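Local coordinates for protein suppressor of fused homolog (Drosophila melanogaster, PDB 6LPH) that probably binds and sequesters transcription factors of the Hedgehog pathway, this chain being its N-terminal part, at residues 106-111 with 229-235; 170-176 with 195-201. All coordinates share one frame; numbering follows the deposited sequence.

In the fold
The two contacts lie side by side in the SUFU family region, their centres about 11 Å apart. Along the chain contact 2 is nested inside contact 1: strand 97-109 comes first, then the hairpin of strands 172-186 and 189-199, then the loop after helix 201-219 that returns to strand 97-109. Strands 97-109 and 189-199 are parallel neighbours in one mixed sheet, so both contacts reach it. Gln195 joins them directly, its OE1 to Arg107 NE and its NE2 to Trp229 O. Thr232 also packs on Leu170. Loop 229-235 thus bonds to strand 97-109 and, through Gln195, to strand 189-199, which fastens a late part of the chain across two neighbouring strands.

Contact 1: residues 106-111 with 229-235; sequences FRLAKT and WLVTNMD
Two backbone hydrogen bonds join Arg107 and Ala109 to Thr232. Thr232 N donates to Arg107 O at 2.8 Å, and Ala109 N donates to Thr232 O at 2.9 Å, the latter almost straight at 178°. They make a single beta bridge between Leu108 and Thr232, so the loop briefly follows the strand. Two waters extend the link. One accepts from Arg107 N and lies within bonding distance of Leu230 O and Thr232 OG1; the other donates to Ala109 O and accepts from Met234 N. Thr232 OG1 also accepts from Gly198 N of strand 189-199.

Among the flat groups, Trp229 CE3 lies over one face of the Arg107 guanidinium, towards its rim, 3.6 Å from NH1. The two planes are 52° apart, so this is not a parallel stack. An extended chain from CG to NE carries the Arg107 group out to the indole. Its charge is matched by a salt bridge to Asp178, and Gln195, Gln180 and His71 also bond the guanidinium, which should fix its rotation.

Apolar contacts fill in the rest. Val231 CG1, anti to its own N (chi1 170°), reaches Ala109 CB at 3.7 Å. Leu108 CD1 meets Met234 CG at 3.8 Å, the side chains crossing at about a right angle.

Strand 71-77 pairs with strand 97-109 through Tyr74 and Trp72. Helix 131-146 packs on Phe106, Leu108 and Met234, and strand 172-186 meets Trp229.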
loop_
_atom_site.group_PDB
_atom_site.type_symbol
_atom_site.label_atom_id
_atom_site.label_comp_id
_atom_site.label_asym_id
_atom_site.label_seq_id
_atom_site.Cartn_x
_atom_site.Cartn_y
_atom_site.Cartn_z
ATOM N N PHE A 106 1.014 1.935 -0.604
ATOM C CA PHE A 106 2.037 1.628 0.398
ATOM C C PHE A 106 3.373 2.128 -0.156
ATOM O O PHE A 106 3.617 2.039 -1.366
ATOM C CB PHE A 106 2.034 0.129 0.658
ATOM C CG PHE A 106 3.070 -0.355 1.675
ATOM C CD1 PHE A 106 3.075 0.130 2.997
ATOM C CD2 PHE A 106 3.981 -1.344 1.326
ATOM C CE1 PHE A 106 3.976 -0.338 3.948
ATOM C CE2 PHE A 106 4.897 -1.851 2.291
ATOM C CZ PHE A 106 4.902 -1.329 3.591
ATOM N N ARG A 107 4.176 2.747 0.706
ATOM C CA ARG A 107 5.509 3.228 0.296
ATOM C C ARG A 107 6.567 2.492 1.088
ATOM O O ARG A 107 6.611 2.550 2.334
ATOM C CB ARG A 107 5.648 4.724 0.464
ATOM C CG ARG A 107 4.665 5.494 -0.462
ATOM C CD ARG A 107 4.814 6.989 -0.316
ATOM N NE ARG A 107 3.780 7.695 -1.086
ATOM C CZ ARG A 107 3.877 7.983 -2.390
ATOM N NH1 ARG A 107 5.002 7.662 -3.077
ATOM N NH2 ARG A 107 2.887 8.641 -3.010
ATOM N N LEU A 108 7.422 1.799 0.372
ATOM C CA LEU A 108 8.385 0.915 1.050
ATOM C C LEU A 108 9.849 1.318 0.781
ATOM O O LEU A 108 10.310 1.290 -0.362
ATOM C CB LEU A 108 8.108 -0.525 0.653
ATOM C CG LEU A 108 9.178 -1.553 1.109
ATOM C CD1 LEU A 108 9.213 -1.665 2.624
ATOM C CD2 LEU A 108 8.899 -2.914 0.459
ATOM N N ALA A 109 10.572 1.686 1.843
ATOM C CA ALA A 109 11.953 2.158 1.723
ATOM C C ALA A 109 12.840 1.060 1.151
ATOM O O ALA A 109 12.710 -0.116 1.509
ATOM C CB ALA A 109 12.490 2.637 3.082
ATOM N N LYS A 110 13.706 1.443 0.218
ATOM C CA LYS A 110 14.667 0.515 -0.333
ATOM C C LYS A 110 15.649 0.232 0.764
ATOM O O LYS A 110 16.004 1.126 1.534
ATOM C CB LYS A 110 15.379 1.099 -1.567
ATOM C CG LYS A 110 14.418 1.374 -2.727
ATOM C CD LYS A 110 15.166 1.564 -4.025
ATOM C CE LYS A 110 14.209 2.076 -5.089
ATOM N NZ LYS A 110 14.922 2.422 -6.352
ATOM N N THR A 111 16.078 -1.015 0.844
ATOM C CA THR A 111 17.040 -1.434 1.850
ATOM C C THR A 111 18.455 -0.970 1.459
ATOM O O THR A 111 18.676 -0.544 0.322
ATOM C CB THR A 111 17.024 -2.961 1.970
ATOM O OG1 THR A 111 17.312 -3.532 0.687
ATOM C CG2 THR A 111 15.659 -3.451 2.452
ATOM N N TRP A 229 6.413 12.067 3.132
ATOM C CA TRP A 229 5.477 11.150 2.476
ATOM C C TRP A 229 5.258 9.849 3.178
ATOM O O TRP A 229 4.690 8.924 2.583
ATOM C CB TRP A 229 5.924 10.861 1.054
ATOM C CG TRP A 229 5.709 11.994 0.093
ATOM C CD1 TRP A 229 5.394 13.329 0.374
ATOM C CD2 TRP A 229 5.856 11.930 -1.359
ATOM N NE1 TRP A 229 5.324 14.061 -0.778
ATOM C CE2 TRP A 229 5.589 13.286 -1.858
ATOM C CE3 TRP A 229 6.176 10.918 -2.266
ATOM C CZ2 TRP A 229 5.636 13.591 -3.220
ATOM C CZ3 TRP A 229 6.211 11.236 -3.640
ATOM C CH2 TRP A 229 5.954 12.540 -4.095
ATOM N N LEU A 230 5.697 9.769 4.438
ATOM C CA LEU A 230 5.398 8.628 5.321
ATOM C C LEU A 230 5.806 7.290 4.689
ATOM O O LEU A 230 5.015 6.367 4.570
ATOM C CB LEU A 230 3.917 8.645 5.747
ATOM C CG LEU A 230 3.529 9.814 6.675
ATOM C CD1 LEU A 230 2.014 9.971 6.816
ATOM C CD2 LEU A 230 4.200 9.698 8.042
ATOM N N VAL A 231 7.060 7.209 4.268
ATOM C CA VAL A 231 7.590 5.984 3.725
ATOM C C VAL A 231 7.830 5.017 4.882
ATOM O O VAL A 231 8.391 5.392 5.919
ATOM C CB VAL A 231 8.899 6.257 2.954
ATOM C CG1 VAL A 231 9.614 4.948 2.569
ATOM C CG2 VAL A 231 8.600 7.120 1.724
ATOM N N THR A 232 7.404 3.778 4.700
ATOM C CA THR A 232 7.679 2.731 5.705
ATOM C C THR A 232 9.044 2.062 5.501
ATOM O O THR A 232 9.317 1.547 4.412
ATOM C CB THR A 232 6.601 1.644 5.632
ATOM O OG1 THR A 232 5.327 2.242 5.874
ATOM C CG2 THR A 232 6.867 0.509 6.657
ATOM N N ASN A 233 9.885 2.077 6.556
ATOM C CA ASN A 233 11.185 1.413 6.544
ATOM C C ASN A 233 11.123 0.202 7.494
ATOM O O ASN A 233 11.065 0.375 8.706
ATOM C CB ASN A 233 12.307 2.390 6.973
ATOM C CG ASN A 233 13.614 1.674 7.277
ATOM O OD1 ASN A 233 13.857 0.559 6.811
ATOM N ND2 ASN A 233 14.464 2.311 8.103
ATOM N N MET A 234 11.090 -1.007 6.946
ATOM C CA MET A 234 10.896 -2.227 7.776
ATOM C C MET A 234 12.040 -2.479 8.761
ATOM O O MET A 234 11.876 -3.239 9.719
ATOM C CB MET A 234 10.643 -3.465 6.903
ATOM C CG MET A 234 9.402 -3.320 5.996
ATOM S SD MET A 234 7.840 -3.092 6.920
ATOM C CE MET A 234 7.761 -4.683 7.745
ATOM N N ASP A 235 13.174 -1.823 8.529
ATOM C CA ASP A 235 14.352 -1.973 9.381
ATOM C C ASP A 235 14.440 -0.862 10.425
ATOM O O ASP A 235 15.457 -0.749 11.120
ATOM C CB ASP A 235 15.639 -1.945 8.523
ATOM C CG ASP A 235 15.694 -3.072 7.519
ATOM O OD1 ASP A 235 15.383 -4.226 7.898
ATOM O OD2 ASP A 235 16.062 -2.813 6.351
HETATM O O HOH W 1 3.950 3.646 3.846
HETATM O O HOH W 2 12.253 -1.222 4.139
#

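Contact 2: residues 170-176 with 195-201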
loop_
_atom_site.group_PDB
_atom_site.type_symbol
_atom_site.label_atom_id
_atom_site.label_comp_id
_atom_site.label_asym_id
_atom_site.label_seq_id
_atom_site.Cartn_x
_atom_site.Cartn_y
_atom_site.Cartn_z
ATOM N N LEU A 170 7.894 -3.343 12.822
ATOM C CA LEU A 170 6.641 -2.787 12.235
ATOM C C LEU A 170 5.531 -3.851 12.076
ATOM O O LEU A 170 5.531 -4.603 11.085
ATOM C CB LEU A 170 6.932 -2.049 10.918
ATOM C CG LEU A 170 7.980 -0.939 10.986
ATOM C CD1 LEU A 170 7.964 -0.153 9.693
ATOM C CD2 LEU A 170 7.746 0.016 12.157
ATOM N N GLN A 171 4.605 -3.900 13.051
ATOM C CA GLN A 171 3.557 -4.938 13.168
ATOM C C GLN A 171 2.148 -4.422 13.045
ATOM O O GLN A 171 1.205 -5.201 13.229
ATOM C CB GLN A 171 3.480 -5.528 14.577
ATOM C CG GLN A 171 4.734 -5.637 15.364
ATOM C CD GLN A 171 5.459 -6.802 14.878
ATOM O OE1 GLN A 171 5.847 -6.805 13.730
ATOM N NE2 GLN A 171 5.602 -7.832 15.708
ATOM N N ASN A 172 1.989 -3.124 12.830
ATOM C CA ASN A 172 0.670 -2.495 12.838
ATOM C C ASN A 172 0.687 -1.379 11.839
ATOM O O ASN A 172 1.761 -1.048 11.285
ATOM C CB ASN A 172 0.344 -1.962 14.255
ATOM C CG ASN A 172 0.280 -3.075 15.302
ATOM O OD1 ASN A 172 1.210 -3.246 16.104
ATOM N ND2 ASN A 172 -0.785 -3.833 15.294
ATOM N N LEU A 173 -0.495 -0.809 11.564
ATOM C CA LEU A 173 -0.636 0.110 10.453
ATOM C C LEU A 173 -1.384 1.327 10.872
ATOM O O LEU A 173 -2.302 1.227 11.678
ATOM C CB LEU A 173 -1.460 -0.535 9.314
ATOM C CG LEU A 173 -0.822 -1.847 8.841
ATOM C CD1 LEU A 173 -1.825 -2.688 8.085
ATOM C CD2 LEU A 173 0.429 -1.518 8.024
ATOM N N LEU A 174 -1.003 2.480 10.325
ATOM C CA LEU A 174 -1.891 3.675 10.359
ATOM C C LEU A 174 -2.252 3.974 8.946
ATOM O O LEU A 174 -1.568 3.504 8.042
ATOM C CB LEU A 174 -1.233 4.926 10.991
ATOM C CG LEU A 174 -0.701 4.753 12.416
ATOM C CD1 LEU A 174 -0.136 6.068 12.997
ATOM C CD2 LEU A 174 -1.825 4.191 13.282
ATOM N N VAL A 175 -3.321 4.770 8.761
ATOM C CA VAL A 175 -3.829 5.134 7.438
ATOM C C VAL A 175 -3.703 6.642 7.206
ATOM O O VAL A 175 -4.198 7.451 7.988
ATOM C CB VAL A 175 -5.299 4.696 7.233
ATOM C CG1 VAL A 175 -5.792 5.056 5.818
ATOM C CG2 VAL A 175 -5.440 3.198 7.482
ATOM N N ALA A 176 -2.990 7.001 6.140
ATOM C CA ALA A 176 -2.782 8.400 5.771
ATOM C C ALA A 176 -3.304 8.629 4.368
ATOM O O ALA A 176 -3.548 7.662 3.626
ATOM C CB ALA A 176 -1.288 8.759 5.854
ATOM N N GLN A 195 -3.115 5.551 2.080
ATOM C CA GLN A 195 -1.764 5.024 2.197
ATOM C C GLN A 195 -1.561 4.387 3.560
ATOM O O GLN A 195 -1.709 5.023 4.621
ATOM C CB GLN A 195 -0.714 6.107 1.969
ATOM C CG GLN A 195 0.719 5.571 1.975
ATOM C CD GLN A 195 1.721 6.662 1.715
ATOM O OE1 GLN A 195 1.666 7.347 0.683
ATOM N NE2 GLN A 195 2.637 6.851 2.653
ATOM N N ILE A 196 -1.195 3.117 3.509
ATOM C CA ILE A 196 -0.909 2.352 4.700
ATOM C C ILE A 196 0.508 2.709 5.165
ATOM O O ILE A 196 1.418 2.868 4.336
ATOM C CB ILE A 196 -1.152 0.856 4.372
ATOM C CG1 ILE A 196 -2.590 0.462 4.724
ATOM C CG2 ILE A 196 -0.335 -0.085 5.211
ATOM C CD1 ILE A 196 -3.635 1.495 4.476
ATOM N N VAL A 197 0.688 2.880 6.480
ATOM C CA VAL A 197 2.011 3.233 7.072
ATOM C C VAL A 197 2.319 2.260 8.200
ATOM O O VAL A 197 1.550 2.169 9.143
ATOM C CB VAL A 197 2.028 4.685 7.628
ATOM C CG1 VAL A 197 3.398 5.078 8.216
ATOM C CG2 VAL A 197 1.631 5.667 6.555
ATOM N N GLY A 198 3.448 1.551 8.118
ATOM C CA GLY A 198 3.806 0.612 9.181
ATOM C C GLY A 198 4.286 1.394 10.394
ATOM O O GLY A 198 5.007 2.383 10.255
ATOM N N VAL A 199 3.880 0.956 11.583
ATOM C CA VAL A 199 4.208 1.641 12.834
ATOM C C VAL A 199 4.585 0.660 13.970
ATOM O O VAL A 199 4.236 -0.550 13.946
ATOM C CB VAL A 199 3.072 2.593 13.329
ATOM C CG1 VAL A 199 2.848 3.746 12.346
ATOM C CG2 VAL A 199 1.763 1.838 13.579
ATOM N N PHE A 200 5.245 1.216 14.983
ATOM C CA PHE A 200 5.644 0.492 16.204
ATOM C C PHE A 200 4.415 0.303 17.074
ATOM O O PHE A 200 3.352 0.967 16.880
ATOM C CB PHE A 200 6.683 1.316 17.003
ATOM C CG PHE A 200 8.101 1.173 16.518
ATOM C CD1 PHE A 200 9.086 0.671 17.370
ATOM C CD2 PHE A 200 8.473 1.578 15.218
ATOM C CE1 PHE A 200 10.403 0.543 16.927
ATOM C CE2 PHE A 200 9.790 1.445 14.775
ATOM C CZ PHE A 200 10.754 0.914 15.630
ATOM N N ASP A 201 4.559 -0.599 18.026
ATOM C CA ASP A 201 3.516 -0.852 19.009
ATOM C C ASP A 201 3.127 0.418 19.741
ATOM O O ASP A 201 1.936 0.649 19.918
ATOM C CB ASP A 201 3.951 -1.890 20.055
ATOM C CG ASP A 201 3.951 -3.326 19.519
ATOM O OD1 ASP A 201 3.795 -3.559 18.305
ATOM O OD2 ASP A 201 4.139 -4.248 20.340
HETATM O O HOH W 3 3.949 -2.644 15.485
#
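Strands 172-176 and 195-199 pair antiparallel, at an angle of 141°, with hydrogen-bonded pairs at Asn172-Val199, Leu174-Val197 and Ala176-Gln195. Leu174 and Val197 bond each other both ways at 2.8 Å, as Ala176 and Gln195 also do reciprocally. At the first pair Val199 N approaches from above the Asn172 carbonyl plane, 2.9 Å from O. Beyond it the direct Gln171 N to Val199 O bond is weak, and a water accepts from Gln171 N and lies close to Val199 O.

Leu173, Val175 and Ile196 share one face. Leu173 CD2 meets Ile196 CG2, though the modelled distance is doubtfully short. Ile196 CD1 meets Val175 CG2 on the same face. The other face carries Leu174 and Val199, which cross at about a right angle, CG to CG1 at 3.7 Å.

Leu170 splits its branches: CD1 lies by Gly198 O, and Leu170 CD2 lies 3.5 Å from Phe200 CD2. Gly198 matters here, because a side chain at its position would come tight against Leu170 CD1. Putting an alanine at Leu170 would probably open a gap between Gly198 and the Phe200 ring.

Helix 201-219 covers the Leu174 face, and Ile196 packs on Leu104 and Phe106 of strand 97-109. Apolar side chains dominate both faces; Asn172 and Gln195 are polar members, and Gln195 bonds Arg107 and Trp229. This implies a mostly buried hairpin, held by main-chain bonds and apolar packing.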